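Local coordinates for Myo-inositol-1-phosphate synthase-related protein (Thermotoga maritima MSB8, PDB 3CIN) that belongs to the myo-inositol-1-phosphate synthase family and binds nicotinamide-adenine-dinucleotide through a Rossmann-type domain, at residues A[191-203]-A[358-370]. Residues are numbered along the deposited sequence; the frame is centred on the assembly and turned at random.
Sequences FVNVIPTFIANDP and VNAFYMKNPGPAE. With MG (magnesium ion), chain E; NAD (nicotinamide-adenine-dinucleotide), chain F.
The amide groups of N201 and N365 stack, their planes 15° apart, with N201 CG 3.6 Å from N365 OD1. From the same amide, N365 ND2 approaches the ring of F198 obliquely, 3.2 Å from CE1; ring and amide planes are turned 66° apart. N201 CB lies over one face of that ring, offset toward its rim, and P196 O sits in plane at its edge. Water 1 accepts from N365 ND2 and donates to P196 O, tying the same amide to the loop after strand 189-193. The N201 amide is held at both ends. ND2 donates to N365 O over 2.8 Å, with a bent N-H...O angle of 143° and from above the carbonyl plane, and is also hydrogen-bonded to D219 OD2. OD1 binds the magnesium ion at 2.5 Å, together with P366 O, P368 O, two waters and E371 O. These six oxygens join the loop after helix 356-362 to the one leaving a strand of the parallel Rossmann-type sheet, where V194 and I195 border the NAD. The short O...O distances from N201 OD1 to P366 O and P368 O therefore reflect shared coordination. A200 CB packs against G367 CA at 3.8 Å, on the side of the glycine backbone that faces 191-203, where G367 has no side chain. One residue on, the cis peptide before P368 accompanies a nearly straight CA-H...O contact from P368 CA to A200 O. N359 ND2 fixes the G367 carbonyl with a hydrogen bond. Nearer the sheet, the M363 chain bends at its second torsion, bringing CE to V194 CG1 at 3.7 Å, the two side chains crossing at about a right angle.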
loop_
_atom_site.group_PDB
_atom_site.type_symbol
_atom_site.label_atom_id
_atom_site.label_comp_id
_atom_site.label_asym_id
_atom_site.label_seq_id
_atom_site.Cartn_x
_atom_site.Cartn_y
_atom_site.Cartn_z
ATOM N N PHE A 191 -0.495 -7.105 39.108
ATOM C CA PHE A 191 0.677 -6.650 38.377
ATOM C C PHE A 191 0.339 -6.796 36.886
ATOM O O PHE A 191 0.000 -7.896 36.436
ATOM C CB PHE A 191 1.868 -7.514 38.729
ATOM C CG PHE A 191 3.180 -7.071 38.116
ATOM C CD1 PHE A 191 3.943 -6.069 38.722
ATOM C CD2 PHE A 191 3.658 -7.639 36.948
ATOM C CE1 PHE A 191 5.141 -5.625 38.150
ATOM C CE2 PHE A 191 4.905 -7.246 36.387
ATOM C CZ PHE A 191 5.651 -6.234 37.004
ATOM N N VAL A 192 0.413 -5.687 36.157
ATOM C CA VAL A 192 0.106 -5.659 34.698
ATOM C C VAL A 192 1.374 -5.471 33.908
ATOM O O VAL A 192 1.989 -4.449 33.941
ATOM C CB VAL A 192 -0.926 -4.530 34.390
ATOM C CG1 VAL A 192 -1.239 -4.447 32.910
ATOM C CG2 VAL A 192 -2.199 -4.742 35.185
ATOM N N ASN A 193 1.767 -6.488 33.150
ATOM C CA ASN A 193 2.999 -6.450 32.413
ATOM C C ASN A 193 2.742 -6.291 30.947
ATOM O O ASN A 193 2.373 -7.235 30.292
ATOM C CB ASN A 193 3.776 -7.764 32.603
ATOM C CG ASN A 193 5.100 -7.736 31.891
ATOM O OD1 ASN A 193 5.695 -6.687 31.806
ATOM N ND2 ASN A 193 5.498 -8.839 31.299
ATOM N N VAL A 194 2.932 -5.087 30.466
ATOM C CA VAL A 194 2.684 -4.827 29.052
ATOM C C VAL A 194 3.935 -4.819 28.207
ATOM O O VAL A 194 3.839 -4.457 27.053
ATOM C CB VAL A 194 1.794 -3.581 28.817
ATOM C CG1 VAL A 194 0.353 -3.908 29.284
ATOM C CG2 VAL A 194 2.355 -2.360 29.481
ATOM N N ILE A 195 5.074 -5.259 28.743
ATOM C CA ILE A 195 6.327 -5.402 27.976
ATOM C C ILE A 195 6.621 -6.887 27.698
ATOM O O ILE A 195 5.903 -7.760 28.206
ATOM C CB ILE A 195 7.509 -4.604 28.645
ATOM C CG1 ILE A 195 8.230 -5.427 29.715
ATOM C CG2 ILE A 195 6.995 -3.283 29.235
ATOM C CD1 ILE A 195 9.629 -4.851 30.116
ATOM N N PRO A 196 7.584 -7.168 26.788
ATOM C CA PRO A 196 7.805 -8.540 26.340
ATOM C C PRO A 196 8.280 -9.554 27.360
ATOM O O PRO A 196 8.036 -10.752 27.211
ATOM C CB PRO A 196 8.778 -8.388 25.163
ATOM C CG PRO A 196 8.674 -7.001 24.716
ATOM C CD PRO A 196 8.347 -6.210 25.968
ATOM N N THR A 197 8.975 -9.099 28.394
ATOM C CA THR A 197 9.576 -10.002 29.352
ATOM C C THR A 197 8.552 -10.946 29.915
ATOM O O THR A 197 7.457 -10.543 30.313
ATOM C CB THR A 197 10.181 -9.189 30.509
ATOM O OG1 THR A 197 11.225 -8.353 29.985
ATOM C CG2 THR A 197 10.666 -10.095 31.670
ATOM N N PHE A 198 8.866 -12.238 29.901
ATOM C CA PHE A 198 7.937 -13.228 30.425
ATOM C C PHE A 198 7.714 -13.057 31.948
ATOM O O PHE A 198 8.652 -13.119 32.754
ATOM C CB PHE A 198 8.452 -14.647 30.235
ATOM C CG PHE A 198 8.396 -15.181 28.823
ATOM C CD1 PHE A 198 8.137 -14.412 27.708
ATOM C CD2 PHE A 198 8.647 -16.535 28.626
ATOM C CE1 PHE A 198 8.118 -15.001 26.459
ATOM C CE2 PHE A 198 8.640 -17.078 27.397
ATOM C CZ PHE A 198 8.386 -16.333 26.330
ATOM N N ILE A 199 6.465 -12.784 32.318
ATOM C CA ILE A 199 6.031 -12.814 33.703
ATOM C C ILE A 199 4.790 -13.743 33.782
ATOM O O ILE A 199 4.806 -14.862 34.371
ATOM C CB ILE A 199 5.785 -11.410 34.247
ATOM C CG1 ILE A 199 7.075 -10.576 34.220
ATOM C CG2 ILE A 199 5.212 -11.521 35.683
ATOM C CD1 ILE A 199 8.208 -11.089 35.124
ATOM N N ALA A 200 3.713 -13.355 33.082
ATOM C CA ALA A 200 2.562 -14.256 32.915
ATOM C C ALA A 200 2.910 -15.602 32.259
ATOM O O ALA A 200 2.346 -16.634 32.574
ATOM C CB ALA A 200 1.394 -13.566 32.200
ATOM N N ASN A 201 3.916 -15.578 31.369
ATOM C CA ASN A 201 4.383 -16.765 30.651
ATOM C C ASN A 201 5.589 -17.471 31.260
ATOM O O ASN A 201 6.154 -18.389 30.681
ATOM C CB ASN A 201 4.684 -16.373 29.189
ATOM C CG ASN A 201 3.446 -16.126 28.435
ATOM O OD1 ASN A 201 2.765 -17.073 27.998
ATOM N ND2 ASN A 201 3.109 -14.855 28.267
ATOM N N ASP A 202 5.952 -17.088 32.481
ATOM C CA ASP A 202 7.037 -17.762 33.216
ATOM C C ASP A 202 6.391 -18.444 34.401
ATOM O O ASP A 202 5.911 -17.800 35.290
ATOM C CB ASP A 202 8.081 -16.766 33.684
ATOM C CG ASP A 202 9.357 -17.439 34.357
ATOM O OD1 ASP A 202 9.301 -18.638 34.748
ATOM O OD2 ASP A 202 10.392 -16.709 34.501
ATOM N N PRO A 203 6.287 -19.765 34.343
ATOM C CA PRO A 203 5.660 -20.465 35.449
ATOM C C PRO A 203 6.253 -20.165 36.822
ATOM O O PRO A 203 5.550 -20.275 37.847
ATOM C CB PRO A 203 5.865 -21.922 35.085
ATOM C CG PRO A 203 5.874 -21.914 33.605
ATOM C CD PRO A 203 6.631 -20.673 33.240
ATOM N N VAL A 358 -8.540 -12.418 30.242
ATOM C CA VAL A 358 -8.033 -11.044 30.048
ATOM C C VAL A 358 -6.829 -10.990 29.099
ATOM O O VAL A 358 -6.796 -10.225 28.137
ATOM C CB VAL A 358 -7.715 -10.397 31.388
ATOM C CG1 VAL A 358 -7.057 -9.024 31.248
ATOM C CG2 VAL A 358 -9.018 -10.220 32.221
ATOM N N ASN A 359 -5.815 -11.804 29.373
ATOM C CA ASN A 359 -4.591 -11.804 28.591
ATOM C C ASN A 359 -4.892 -12.047 27.123
ATOM O O ASN A 359 -4.265 -11.423 26.278
ATOM C CB ASN A 359 -3.621 -12.898 29.058
ATOM C CG ASN A 359 -3.212 -12.724 30.504
ATOM O OD1 ASN A 359 -3.123 -11.577 31.012
ATOM N ND2 ASN A 359 -2.766 -13.844 31.098
ATOM N N ALA A 360 -5.770 -12.987 26.835
ATOM C CA ALA A 360 -6.009 -13.350 25.427
ATOM C C ALA A 360 -6.437 -12.188 24.523
ATOM O O ALA A 360 -6.174 -12.208 23.302
ATOM C CB ALA A 360 -7.009 -14.465 25.356
ATOM N N PHE A 361 -7.149 -11.220 25.085
ATOM C CA PHE A 361 -7.577 -10.087 24.335
ATOM C C PHE A 361 -6.537 -8.973 24.349
ATOM O O PHE A 361 -6.249 -8.366 23.348
ATOM C CB PHE A 361 -8.903 -9.488 24.840
ATOM C CG PHE A 361 -9.355 -8.297 24.005
ATOM C CD1 PHE A 361 -9.772 -8.484 22.681
ATOM C CD2 PHE A 361 -9.260 -7.006 24.468
ATOM C CE1 PHE A 361 -10.092 -7.374 21.870
ATOM C CE2 PHE A 361 -9.616 -5.893 23.647
ATOM C CZ PHE A 361 -10.031 -6.105 22.361
ATOM N N TYR A 362 -5.989 -8.673 25.523
ATOM C CA TYR A 362 -5.150 -7.496 25.671
ATOM C C TYR A 362 -3.640 -7.624 25.372
ATOM O O TYR A 362 -2.924 -6.616 25.262
ATOM C CB TYR A 362 -5.354 -6.915 27.088
ATOM C CG TYR A 362 -6.705 -6.303 27.300
ATOM C CD1 TYR A 362 -6.971 -4.986 26.923
ATOM C CD2 TYR A 362 -7.707 -6.995 27.862
ATOM C CE1 TYR A 362 -8.214 -4.420 27.151
ATOM C CE2 TYR A 362 -8.955 -6.443 28.073
ATOM C CZ TYR A 362 -9.225 -5.163 27.698
ATOM O OH TYR A 362 -10.491 -4.664 27.923
ATOM N N MET A 363 -3.177 -8.859 25.243
ATOM C CA MET A 363 -1.751 -9.150 25.218
ATOM C C MET A 363 -1.438 -9.921 23.984
ATOM O O MET A 363 -2.211 -10.802 23.568
ATOM C CB MET A 363 -1.353 -9.987 26.426
ATOM C CG MET A 363 -1.613 -9.380 27.757
ATOM S SD MET A 363 -0.515 -8.009 28.085
ATOM C CE MET A 363 -1.155 -7.257 29.598
ATOM N N LYS A 364 -0.283 -9.606 23.388
ATOM C CA LYS A 364 0.101 -10.411 22.265
ATOM C C LYS A 364 0.858 -11.666 22.570
ATOM O O LYS A 364 0.953 -12.484 21.697
ATOM C CB LYS A 364 0.718 -9.642 21.132
ATOM C CG LYS A 364 1.814 -8.723 21.441
ATOM C CD LYS A 364 2.297 -8.122 20.136
ATOM C CE LYS A 364 3.498 -7.256 20.301
ATOM N NZ LYS A 364 3.121 -5.860 20.651
ATOM N N ASN A 365 1.310 -11.876 23.813
ATOM C CA ASN A 365 1.764 -13.188 24.249
ATOM C C ASN A 365 1.005 -13.544 25.482
ATOM O O ASN A 365 1.523 -13.350 26.572
ATOM C CB ASN A 365 3.263 -13.110 24.537
ATOM C CG ASN A 365 3.871 -14.414 24.962
ATOM O OD1 ASN A 365 3.255 -15.485 24.925
ATOM N ND2 ASN A 365 5.134 -14.319 25.444
ATOM N N PRO A 366 -0.258 -13.985 25.343
ATOM C CA PRO A 366 -1.074 -14.171 26.512
ATOM C C PRO A 366 -0.629 -15.289 27.437
ATOM O O PRO A 366 -0.472 -16.419 27.019
ATOM C CB PRO A 366 -2.455 -14.487 25.927
ATOM C CG PRO A 366 -2.168 -15.111 24.619
ATOM C CD PRO A 366 -1.003 -14.305 24.107
ATOM N N GLY A 367 -0.503 -14.996 28.722
ATOM C CA GLY A 367 -0.150 -15.997 29.665
ATOM C C GLY A 367 -1.336 -16.871 30.017
ATOM O O GLY A 367 -2.496 -16.436 29.825
ATOM N N PRO A 368 -1.085 -18.056 30.587
ATOM C CA PRO A 368 0.208 -18.660 31.006
ATOM C C PRO A 368 0.903 -19.352 29.857
ATOM O O PRO A 368 0.414 -19.303 28.727
ATOM C CB PRO A 368 -0.209 -19.646 32.066
ATOM C CG PRO A 368 -1.580 -20.196 31.512
ATOM C CD PRO A 368 -2.223 -18.926 30.981
ATOM N N ALA A 369 2.067 -19.933 30.125
ATOM C CA ALA A 369 2.895 -20.497 29.044
ATOM C C ALA A 369 2.169 -21.582 28.285
ATOM O O ALA A 369 2.447 -21.834 27.125
ATOM C CB ALA A 369 4.175 -21.031 29.607
ATOM N N GLU A 370 1.237 -22.234 28.975
ATOM C CA GLU A 370 0.458 -23.312 28.377
ATOM C C GLU A 370 -0.744 -22.880 27.531
ATOM O O GLU A 370 -1.463 -23.745 27.019
ATOM C CB GLU A 370 -0.002 -24.336 29.441
ATOM C CG GLU A 370 -0.062 -23.877 30.858
ATOM C CD GLU A 370 1.327 -23.699 31.469
ATOM O OE1 GLU A 370 2.219 -24.574 31.364
ATOM O OE2 GLU A 370 1.542 -22.653 32.019
HETATM MG MG MG E . 1.023 -18.184 26.580
HETATM P PA NAD F . 9.922 4.731 26.864
HETATM O O1A NAD F . 9.345 6.029 26.366
HETATM O O2A NAD F . 11.404 4.663 26.656
HETATM O O5B NAD F . 9.660 4.721 28.411
HETATM C C5B NAD F . 10.303 3.765 29.252
HETATM C C4B NAD F . 10.497 4.420 30.609
HETATM O O4B NAD F . 10.918 3.434 31.537
HETATM C C3B NAD F . 11.538 5.533 30.643
HETATM O O3B NAD F . 11.073 6.649 31.383
HETATM C C2B NAD F . 12.726 4.888 31.346
HETATM O O2B NAD F . 13.603 5.834 31.895
HETATM C C1B NAD F . 12.005 3.986 32.322
HETATM N N9A NAD F . 12.792 2.866 32.844
HETATM C C8A NAD F . 13.679 2.104 32.090
HETATM N N7A NAD F . 14.100 1.075 32.904
HETATM C C5A NAD F . 13.493 1.227 34.126
HETATM C C6A NAD F . 13.625 0.539 35.336
HETATM N N6A NAD F . 14.405 -0.579 35.471
HETATM N N1A NAD F . 12.817 0.942 36.381
HETATM C C2A NAD F . 11.980 2.035 36.242
HETATM N N3A NAD F . 11.900 2.774 35.080
HETATM C C4A NAD F . 12.666 2.351 34.054
HETATM O O3 NAD F . 9.185 3.500 26.217
HETATM P PN NAD F . 7.641 3.402 25.908
HETATM O O1N NAD F . 7.448 3.661 24.451
HETATM O O2N NAD F . 6.845 4.093 26.965
HETATM O O5D NAD F . 7.409 1.833 26.057
HETATM C C5D NAD F . 7.378 1.240 27.335
HETATM C C4D NAD F . 7.403 -0.282 27.240
HETATM O O4D NAD F . 6.195 -0.710 26.672
HETATM C C3D NAD F . 8.533 -0.881 26.418
HETATM O O3D NAD F . 8.989 -2.113 27.036
HETATM C C2D NAD F . 7.815 -1.241 25.127
HETATM O O2D NAD F . 8.434 -2.343 24.457
HETATM C C1D NAD F . 6.472 -1.663 25.680
HETATM N N1N NAD F . 5.411 -1.645 24.675
HETATM C C2N NAD F . 5.101 -0.503 24.056
HETATM C C3N NAD F . 4.033 -0.590 23.123
HETATM C C7N NAD F . 3.494 0.669 22.616
HETATM O O7N NAD F . 4.150 1.803 23.005
HETATM N N7N NAD F . 2.410 0.665 21.824
HETATM C C4N NAD F . 3.372 -1.771 22.852
HETATM C C5N NAD F . 3.726 -2.923 23.494
HETATM C C6N NAD F . 4.759 -2.827 24.436
HETATM O O HOH W 1 6.297 -11.667 25.498
HETATM O O HOH W 2 3.196 -19.347 32.722
HETATM O O HOH W 3 1.372 -16.970 24.555
HETATM O O HOH W 4 2.664 -19.505 25.591
#